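Local coordinates for probable leucine/isoleucine/valine-binding protein (Rhodopirellula baltica, PDB 4KV7) that probably binds a branched-chain amino acid or a related small ligand in the periplasm, as members of the leucine-binding protein family of transport receptors do, at residues G28-A31 against E32-I35; S249-A253 against D254-R258; R258-G261 against D262-N265; V302-E305 against G306-G310. The protein carries 1 engineered substitution. All blocks are in the same frame, centred on the assembly; numbering follows the deposited sequence.

Contact 1 of 4, residues G28-A31 against E32-I35; sequences GPAA and ELGI
Ala-30 and Ala-31 hand their carbonyl oxygens to the first turn of helix 31-50, so that a type I beta turn from Gly-28 to Ala-31, closed by Ala-31 N on Gly-28 O, runs straight into the helix that follows the first strand of this periplasmic-binding-protein fold. Along the helix, Glu-32 comes first: its N bonds to Tyr-226 OH, which engages an amide at the very start of the helix, and its chain bends at chi2, with OE1 in a long, weak ion pair with Arg-258 NH1. Leu-33 follows, its N held by Ala-30 O at 3.0 Å from above the carbonyl plane. Its CB rests 3.4 Å from Ala-30 O, while CD1 reaches Ala-30 CB at 4.3 Å; beyond them Leu-33 packs on Val-93 and Phe-250, an apolar setting that suits a leucine. Gly-34, lacking a side chain, adds only backbone beside Ala-31 O. Ile-35 completes the turn with a regular helical bond, its N 2.9 Å from Ala-31 O. With CG1 beside its own backbone N (chi1 -72°), the longer branch folds back along the helix, bringing CG1 to 3.2 Å from Ala-31 O and the terminal CD1 to 3.9 Å from Ala-31 CB.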
loop_
_atom_site.group_PDB
_atom_site.type_symbol
_atom_site.label_atom_id
_atom_site.label_comp_id
_atom_site.label_asym_id
_atom_site.label_seq_id
_atom_site.Cartn_x
_atom_site.Cartn_y
_atom_site.Cartn_z
ATOM N N GLY A 28 14.377 -0.591 -9.960
ATOM C CA GLY A 28 13.414 -0.400 -11.025
ATOM C C GLY A 28 12.544 0.823 -10.814
ATOM O O GLY A 28 12.714 1.557 -9.840
ATOM N N PRO A 29 11.598 1.048 -11.724
ATOM C CA PRO A 29 10.866 2.321 -11.734
ATOM C C PRO A 29 9.885 2.523 -10.582
ATOM O O PRO A 29 9.453 3.665 -10.412
ATOM C CB PRO A 29 10.144 2.318 -13.094
ATOM C CG PRO A 29 10.096 0.899 -13.497
ATOM C CD PRO A 29 11.314 0.231 -12.915
ATOM N N ALA A 30 9.568 1.477 -9.818
ATOM C CA ALA A 30 8.689 1.610 -8.652
ATOM C C ALA A 30 9.452 1.390 -7.341
ATOM O O ALA A 30 8.838 1.137 -6.295
ATOM C CB ALA A 30 7.508 0.649 -8.759
ATOM N N ALA A 31 10.779 1.494 -7.388
ATOM C CA ALA A 31 11.628 1.195 -6.228
ATOM C C ALA A 31 11.283 1.956 -4.954
ATOM O O ALA A 31 11.498 1.445 -3.860
ATOM C CB ALA A 31 13.078 1.424 -6.562
ATOM N N GLU A 32 10.761 3.172 -5.073
ATOM C CA GLU A 32 10.442 3.931 -3.869
ATOM C C GLU A 32 9.440 3.202 -2.978
ATOM O O GLU A 32 9.449 3.360 -1.757
ATOM C CB GLU A 32 9.918 5.316 -4.212
ATOM C CG GLU A 32 11.007 6.255 -4.687
ATOM C CD GLU A 32 12.012 6.566 -3.587
ATOM O OE1 GLU A 32 11.591 6.992 -2.491
ATOM O OE2 GLU A 32 13.220 6.374 -3.824
ATOM N N LEU A 33 8.577 2.392 -3.582
ATOM C CA LEU A 33 7.567 1.679 -2.817
ATOM C C LEU A 33 8.210 0.620 -1.931
ATOM O O LEU A 33 7.961 0.574 -0.722
ATOM C CB LEU A 33 6.531 1.059 -3.753
ATOM C CG LEU A 33 5.803 2.036 -4.678
ATOM C CD1 LEU A 33 4.758 1.322 -5.516
ATOM C CD2 LEU A 33 5.171 3.199 -3.910
ATOM N N GLY A 34 9.050 -0.228 -2.516
ATOM C CA GLY A 34 9.676 -1.283 -1.736
ATOM C C GLY A 34 10.731 -0.759 -0.785
ATOM O O GLY A 34 10.842 -1.231 0.349
ATOM N N ILE A 35 11.517 0.206 -1.247
ATOM C CA ILE A 35 12.560 0.788 -0.408
ATOM C C ILE A 35 11.963 1.354 0.872
ATOM O O ILE A 35 12.466 1.120 1.976
ATOM C CB ILE A 35 13.331 1.882 -1.165
ATOM C CG1 ILE A 35 14.232 1.240 -2.227
ATOM C CG2 ILE A 35 14.164 2.718 -0.214
ATOM C CD1 ILE A 35 14.852 2.216 -3.208
#

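Contact 2 of 4, residues S249-A253 against D254-R258; sequences SFVGA and DALQR
Gly-252, the N-cap residue of helix 253-260, takes phi 91° and psi 82°, turning the chain from the loop after strand 244-247 into the helix, and its O receives Leu-256 N at 2.8 Å. Glycine suits this positive phi because it has no CB to crowd the preceding carbonyl. The next bond of the helix joins Gln-257 N to Ala-253 O at 3.0 Å.

Across the turn, Val-251 and Leu-256 meet through single methyl groups, CG1 to CD2 at 4.3 Å. With CG anti to the backbone N (chi1 -179°), the Leu-256 branches carry CD2 to this methyl, and the side chain also packs on Cys-229 and Ser-230 of helix 226-238. Its CB rests 3.4 Å from Gly-252 O, alongside the bond made by its own N. Small Ala-253 fits against Ala-269 and Gln-271 of strand 268-271, and Ala-255 fits against Tyr-226. Ala-255 CA sits 3.4 Å from the plane of the Arg-258 guanidinium, nearer its edge than its centre. Asp-254 OD2 accepts from Phe-301 N, at the start of helix 301-319, beside Ser-300 and Phe-276.

Ala-253 O has a second partner, a water that donates to it at 3.0 Å. The same water lies 2.5 Å from Gln-257 OE1, so short that this half of the bridge is doubtful in detail. The extended Gln-257 chain carries the amide there, while NE2 bonds to Ser-369 O. With both ends of the amide engaged, its rotation is probably fixed, and the first turn is tied to the turn between strands 361-365 and 370-372.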
loop_
_atom_site.group_PDB
_atom_site.type_symbol
_atom_site.label_atom_id
_atom_site.label_comp_id
_atom_site.label_asym_id
_atom_site.label_seq_id
_atom_site.Cartn_x
_atom_site.Cartn_y
_atom_site.Cartn_z
ATOM N N SER A 249 -3.616 4.921 -3.007
ATOM C CA SER A 249 -2.500 4.804 -2.079
ATOM C C SER A 249 -1.206 4.314 -2.721
ATOM O O SER A 249 -0.116 4.837 -2.442
ATOM C CB SER A 249 -2.906 3.848 -0.959
ATOM O OG SER A 249 -3.261 2.598 -1.513
ATOM N N PHE A 250 -1.327 3.294 -3.556
ATOM C CA PHE A 250 -0.195 2.583 -4.124
ATOM C C PHE A 250 0.631 3.457 -5.063
ATOM O O PHE A 250 1.793 3.154 -5.298
ATOM C CB PHE A 250 -0.713 1.348 -4.880
ATOM C CG PHE A 250 0.361 0.386 -5.324
ATOM C CD1 PHE A 250 0.995 0.528 -6.553
ATOM C CD2 PHE A 250 0.713 -0.690 -4.517
ATOM C CE1 PHE A 250 1.967 -0.360 -6.956
ATOM C CE2 PHE A 250 1.699 -1.571 -4.910
ATOM C CZ PHE A 250 2.332 -1.407 -6.139
ATOM N N VAL A 251 0.047 4.523 -5.615
ATOM C CA VAL A 251 0.794 5.401 -6.514
ATOM C C VAL A 251 2.078 5.890 -5.860
ATOM O O VAL A 251 3.118 5.959 -6.510
ATOM C CB VAL A 251 -0.073 6.603 -6.958
ATOM C CG1 VAL A 251 0.746 7.610 -7.760
ATOM C CG2 VAL A 251 -1.263 6.120 -7.767
ATOM N N GLY A 252 2.000 6.223 -4.576
ATOM C CA GLY A 252 3.119 6.802 -3.851
ATOM C C GLY A 252 3.062 8.312 -3.927
ATOM O O GLY A 252 3.710 8.928 -4.779
ATOM N N ALA A 253 2.248 8.911 -3.060
ATOM C CA ALA A 253 1.959 10.341 -3.145
ATOM C C ALA A 253 3.191 11.190 -2.895
ATOM O O ALA A 253 3.324 12.267 -3.461
ATOM C CB ALA A 253 0.845 10.717 -2.175
ATOM N N ASP A 254 4.088 10.715 -2.043
ATOM C CA ASP A 254 5.301 11.475 -1.774
ATOM C C ASP A 254 6.229 11.478 -2.984
ATOM O O ASP A 254 6.751 12.520 -3.373
ATOM C CB ASP A 254 5.980 10.945 -0.518
ATOM C CG ASP A 254 5.099 11.100 0.703
ATOM O OD1 ASP A 254 4.864 12.257 1.099
ATOM O OD2 ASP A 254 4.634 10.072 1.253
ATOM N N ALA A 255 6.387 10.319 -3.609
ATOM C CA ALA A 255 7.186 10.238 -4.828
ATOM C C ALA A 255 6.543 11.017 -5.975
ATOM O O ALA A 255 7.234 11.641 -6.789
ATOM C CB ALA A 255 7.403 8.801 -5.226
ATOM N N LEU A 256 5.221 10.980 -6.045
ATOM C CA LEU A 256 4.496 11.703 -7.074
ATOM C C LEU A 256 4.722 13.203 -6.945
ATOM O O LEU A 256 5.004 13.893 -7.933
ATOM C CB LEU A 256 3.009 11.385 -6.950
ATOM C CG LEU A 256 2.084 12.040 -7.975
ATOM C CD1 LEU A 256 2.250 11.420 -9.356
ATOM C CD2 LEU A 256 0.644 11.928 -7.519
ATOM N N GLN A 257 4.633 13.718 -5.721
ATOM C CA GLN A 257 4.831 15.142 -5.485
ATOM C C GLN A 257 6.261 15.562 -5.812
ATOM O O GLN A 257 6.487 16.626 -6.388
ATOM C CB GLN A 257 4.479 15.519 -4.043
ATOM C CG GLN A 257 4.713 17.001 -3.755
ATOM C CD GLN A 257 4.096 17.466 -2.453
ATOM O OE1 GLN A 257 3.948 16.690 -1.507
ATOM N NE2 GLN A 257 3.728 18.745 -2.399
ATOM N N ARG A 258 7.229 14.723 -5.454
ATOM C CA ARG A 258 8.631 15.011 -5.723
ATOM C C ARG A 258 8.888 15.098 -7.226
ATOM O O ARG A 258 9.633 15.962 -7.685
ATOM C CB ARG A 258 9.523 13.943 -5.082
ATOM C CG ARG A 258 11.017 14.168 -5.176
ATOM C CD ARG A 258 11.757 13.007 -4.508
ATOM N NE ARG A 258 10.938 12.381 -3.467
ATOM C CZ ARG A 258 10.600 11.093 -3.442
ATOM N NH1 ARG A 258 11.016 10.271 -4.399
ATOM N NH2 ARG A 258 9.848 10.624 -2.456
HETATM O O HOH W 1 2.733 14.489 -1.460
#

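Contact 3 of 4, residues R258-G261 against D262-N265; sequences RSLG and DLAN
Leu-260 CB lies against Ala-264 CB at 3.8 Å and Leu-263 CB at 4.1 Å, the apolar centre of a tight turn at the end of helix 253-260. The two leucines cross at about a right angle. With CG beside its own backbone N (chi1 -76°), Leu-260 sends CD1 toward Ala-264 CB and CD2 toward Leu-263 CB, one branch for each neighbour. Leu-263 in turn places its CB 3.4 Å from Leu-260 O and CD1 3.7 Å from the same oxygen, so hydrocarbon flanks a carbonyl that is already bonded.

Two backbone bonds hold these side chains in place. Leu-263 N donates to Leu-260 O at 3.1 Å, and Ala-264 N donates to Gly-261 O at 3.0 Å. Both donors stand well above the carbonyl planes, consistent with the tight winding of i to i+3 bonds. Gly-261 makes the change of path possible: its positive phi of 57° takes the chain out of the helix, a conformation easily reached without a side chain. Asp-262 is exposed, which suits a carboxylate.

Further out, helix 226-238 covers the leucines through Ile-233 and Arg-234, and Leu-260 also touches Ile-267. Arg-234 and Arg-237 of that helix bond to the carbonyl oxygens of Ser-259 and Leu-263. A helix ended by a glycine of positive phi and followed by a short 3-10 segment thus leads the chain to strand 268-271, a helix-to-strand connection of the alpha/beta architecture of periplasmic binding proteins.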
loop_
_atom_site.group_PDB
_atom_site.type_symbol
_atom_site.label_atom_id
_atom_site.label_comp_id
_atom_site.label_asym_id
_atom_site.label_seq_id
_atom_site.Cartn_x
_atom_site.Cartn_y
_atom_site.Cartn_z
ATOM N N ARG A 258 7.229 14.723 -5.454
ATOM C CA ARG A 258 8.631 15.011 -5.723
ATOM C C ARG A 258 8.888 15.098 -7.226
ATOM O O ARG A 258 9.633 15.962 -7.685
ATOM C CB ARG A 258 9.523 13.943 -5.082
ATOM C CG ARG A 258 11.017 14.168 -5.176
ATOM C CD ARG A 258 11.757 13.007 -4.508
ATOM N NE ARG A 258 10.938 12.381 -3.467
ATOM C CZ ARG A 258 10.600 11.093 -3.442
ATOM N NH1 ARG A 258 11.016 10.271 -4.399
ATOM N NH2 ARG A 258 9.848 10.624 -2.456
ATOM N N SER A 259 8.271 14.209 -7.993
ATOM C CA SER A 259 8.470 14.194 -9.437
ATOM C C SER A 259 7.807 15.383 -10.123
ATOM O O SER A 259 8.377 15.978 -11.039
ATOM C CB SER A 259 7.935 12.889 -10.030
ATOM O OG SER A 259 8.065 12.909 -11.445
ATOM N N LEU A 260 6.602 15.726 -9.682
ATOM C CA LEU A 260 5.806 16.739 -10.367
ATOM C C LEU A 260 6.032 18.164 -9.898
ATOM O O LEU A 260 5.756 19.108 -10.640
ATOM C CB LEU A 260 4.318 16.423 -10.232
ATOM C CG LEU A 260 3.800 15.293 -11.110
ATOM C CD1 LEU A 260 2.359 14.986 -10.742
ATOM C CD2 LEU A 260 3.914 15.668 -12.574
ATOM N N GLY A 261 6.515 18.328 -8.668
ATOM C CA GLY A 261 6.662 19.653 -8.089
ATOM C C GLY A 261 5.344 20.407 -8.057
ATOM O O GLY A 261 4.328 19.871 -7.609
ATOM N N ASP A 262 5.352 21.641 -8.558
ATOM C CA ASP A 262 4.159 22.489 -8.591
ATOM C C ASP A 262 2.976 21.849 -9.323
ATOM O O ASP A 262 1.821 22.180 -9.061
ATOM C CB ASP A 262 4.483 23.842 -9.241
ATOM C CG ASP A 262 5.506 24.639 -8.454
ATOM O OD1 ASP A 262 5.534 24.502 -7.214
ATOM O OD2 ASP A 262 6.278 25.398 -9.077
ATOM N N LEU A 263 3.271 20.930 -10.235
ATOM C CA LEU A 263 2.238 20.317 -11.056
ATOM C C LEU A 263 1.398 19.326 -10.251
ATOM O O LEU A 263 0.352 18.869 -10.714
ATOM C CB LEU A 263 2.855 19.618 -12.270
ATOM C CG LEU A 263 3.303 20.473 -13.462
ATOM C CD1 LEU A 263 4.332 21.533 -13.085
ATOM C CD2 LEU A 263 3.842 19.583 -14.574
ATOM N N ALA A 264 1.859 18.988 -9.049
ATOM C CA ALA A 264 1.112 18.096 -8.163
ATOM C C ALA A 264 0.111 18.857 -7.302
ATOM O O ALA A 264 -0.735 18.246 -6.651
ATOM C CB ALA A 264 2.059 17.284 -7.286
ATOM N N ASN A 265 0.216 20.183 -7.290
ATOM C CA ASN A 265 -0.677 21.021 -6.496
ATOM C C ASN A 265 -2.127 20.806 -6.911
ATOM O O ASN A 265 -2.495 21.036 -8.066
ATOM C CB ASN A 265 -0.292 22.497 -6.646
ATOM C CG ASN A 265 -0.850 23.373 -5.533
ATOM O OD1 ASN A 265 -1.832 23.027 -4.881
ATOM N ND2 ASN A 265 -0.221 24.525 -5.319
#

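Contact 4 of 4, residues V302-E305 against G306-G310; sequences VSLE and GYIVG
Leu-304 and Ile-308 touch one turn apart on helix 301-319, within which Val-302 to Gly-310 form an uninterrupted alpha-helical run. Backbone bonds supply the frame: Val-302, Ser-303, Leu-304 and Glu-305 each give their O to the N four residues on. The shortest, Tyr-307 N to Ser-303 O, is 2.8 Å, and the straightest, Val-309 N to Glu-305 O, has an N-H...O angle of 168°.

Apolar contacts come next. Leu-304 CD1 meets Ile-308 CD1 at 4.0 Å as the two side chains lie aslant of one another; Ile-308 lays CG1 beside its own backbone N (chi1 -72°), which folds CD1 back toward Leu-304. Both also touch Val-273. Val-309 sets CG2 3.3 Å from Glu-305 O and packs on Ile-41 of helix 31-50, while Val-302 meets Asn-36 and Met-37 of the same helix. Gly-306 leaves only backbone beside Val-302 O and Ser-303 O.

Polar ends are buried and find partners beyond Val-302 to Gly-310. Ser-303 OG bonds to Tyr-286 OH. Tyr-307, its CB 3.4 Å from Ser-303 O, carries its hydroxyl to Glu-47 OE1 of helix 31-50 and to Arg-311 NH1, one turn on in its own helix. Glu-305 stays extended beyond CG, and its OE2 forms a salt bridge with Arg-135 NE. A carboxylate buried here is therefore paired with a guanidinium, which probably stabilises its charged form and links this helix to the segment before helix 138-151.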
loop_
_atom_site.group_PDB
_atom_site.type_symbol
_atom_site.label_atom_id
_atom_site.label_comp_id
_atom_site.label_asym_id
_atom_site.label_seq_id
_atom_site.Cartn_x
_atom_site.Cartn_y
_atom_site.Cartn_z
ATOM N N VAL A 302 4.371 5.668 2.808
ATOM C CA VAL A 302 4.795 4.304 2.547
ATOM C C VAL A 302 5.551 3.736 3.747
ATOM O O VAL A 302 5.238 2.646 4.234
ATOM C CB VAL A 302 5.652 4.225 1.265
ATOM C CG1 VAL A 302 6.112 2.799 1.027
ATOM C CG2 VAL A 302 4.871 4.735 0.050
ATOM N N SER A 303 6.545 4.463 4.243
ATOM C CA SER A 303 7.255 3.940 5.399
ATOM C C SER A 303 6.399 3.936 6.656
ATOM O O SER A 303 6.602 3.092 7.521
ATOM C CB SER A 303 8.589 4.645 5.639
ATOM O OG SER A 303 8.432 6.035 5.821
ATOM N N LEU A 304 5.441 4.857 6.777
ATOM C CA LEU A 304 4.511 4.798 7.895
ATOM C C LEU A 304 3.719 3.497 7.846
ATOM O O LEU A 304 3.542 2.840 8.871
ATOM C CB LEU A 304 3.584 6.013 7.891
ATOM C CG LEU A 304 2.437 6.004 8.902
ATOM C CD1 LEU A 304 2.960 5.809 10.329
ATOM C CD2 LEU A 304 1.677 7.307 8.807
ATOM N N GLU A 305 3.261 3.090 6.661
ATOM C CA GLU A 305 2.590 1.799 6.545
ATOM C C GLU A 305 3.517 0.639 6.943
ATOM O O GLU A 305 3.096 -0.273 7.653
ATOM C CB GLU A 305 2.020 1.593 5.138
ATOM C CG GLU A 305 1.211 0.317 4.987
ATOM C CD GLU A 305 0.497 0.204 3.652
ATOM O OE1 GLU A 305 0.494 1.185 2.870
ATOM O OE2 GLU A 305 -0.058 -0.883 3.370
ATOM N N GLY A 306 4.768 0.669 6.492
ATOM C CA GLY A 306 5.704 -0.384 6.851
ATOM C C GLY A 306 5.930 -0.452 8.353
ATOM O O GLY A 306 5.985 -1.533 8.954
ATOM N N TYR A 307 6.044 0.714 8.977
ATOM C CA TYR A 307 6.199 0.801 10.419
ATOM C C TYR A 307 4.999 0.201 11.153
ATOM O O TYR A 307 5.160 -0.535 12.126
ATOM C CB TYR A 307 6.447 2.256 10.836
ATOM C CG TYR A 307 6.519 2.445 12.326
ATOM C CD1 TYR A 307 7.684 2.155 13.025
ATOM C CD2 TYR A 307 5.417 2.903 13.042
ATOM C CE1 TYR A 307 7.746 2.316 14.396
ATOM C CE2 TYR A 307 5.476 3.074 14.408
ATOM C CZ TYR A 307 6.633 2.771 15.080
ATOM O OH TYR A 307 6.645 2.951 16.444
ATOM N N ILE A 308 3.793 0.517 10.695
ATOM C CA ILE A 308 2.568 -0.043 11.269
ATOM C C ILE A 308 2.550 -1.565 11.156
ATOM O O ILE A 308 2.246 -2.262 12.131
ATOM C CB ILE A 308 1.327 0.561 10.600
ATOM C CG1 ILE A 308 1.171 2.006 11.062
ATOM C CG2 ILE A 308 0.072 -0.263 10.912
ATOM C CD1 ILE A 308 0.217 2.845 10.238
ATOM N N VAL A 309 2.899 -2.078 9.986
ATOM C CA VAL A 309 3.001 -3.515 9.792
ATOM C C VAL A 309 4.000 -4.133 10.782
ATOM O O VAL A 309 3.698 -5.142 11.431
ATOM C CB VAL A 309 3.350 -3.827 8.327
ATOM C CG1 VAL A 309 3.698 -5.290 8.150
ATOM C CG2 VAL A 309 2.184 -3.456 7.429
ATOM N N GLY A 310 5.181 -3.531 10.907
ATOM C CA GLY A 310 6.172 -4.006 11.855
ATOM C C GLY A 310 5.657 -3.977 13.287
ATOM O O GLY A 310 5.868 -4.930 14.051
#

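In the fold
Contact 4 is the most thoroughly buried and contact 2 is also buried, while contacts 1 and 3 are partly so and contact 3 lies farthest out, its centre about 21 Å from the chain centre. Contacts 2 and 3 share Arg-258 and lie at the start and end of helix 253-260, each with a glycine of positive phi. Contact 1 leads from a beta turn into another helix, and contact 4 runs inside one. Contacts 1 and 2 meet through Leu-33 and Phe-250, and contacts 1 and 4 through Leu-33 and Val-302. Polar side chains find distant partners chiefly in contacts 2 and 4, whereas contact 3 relies on leucines and backbone carbonyls.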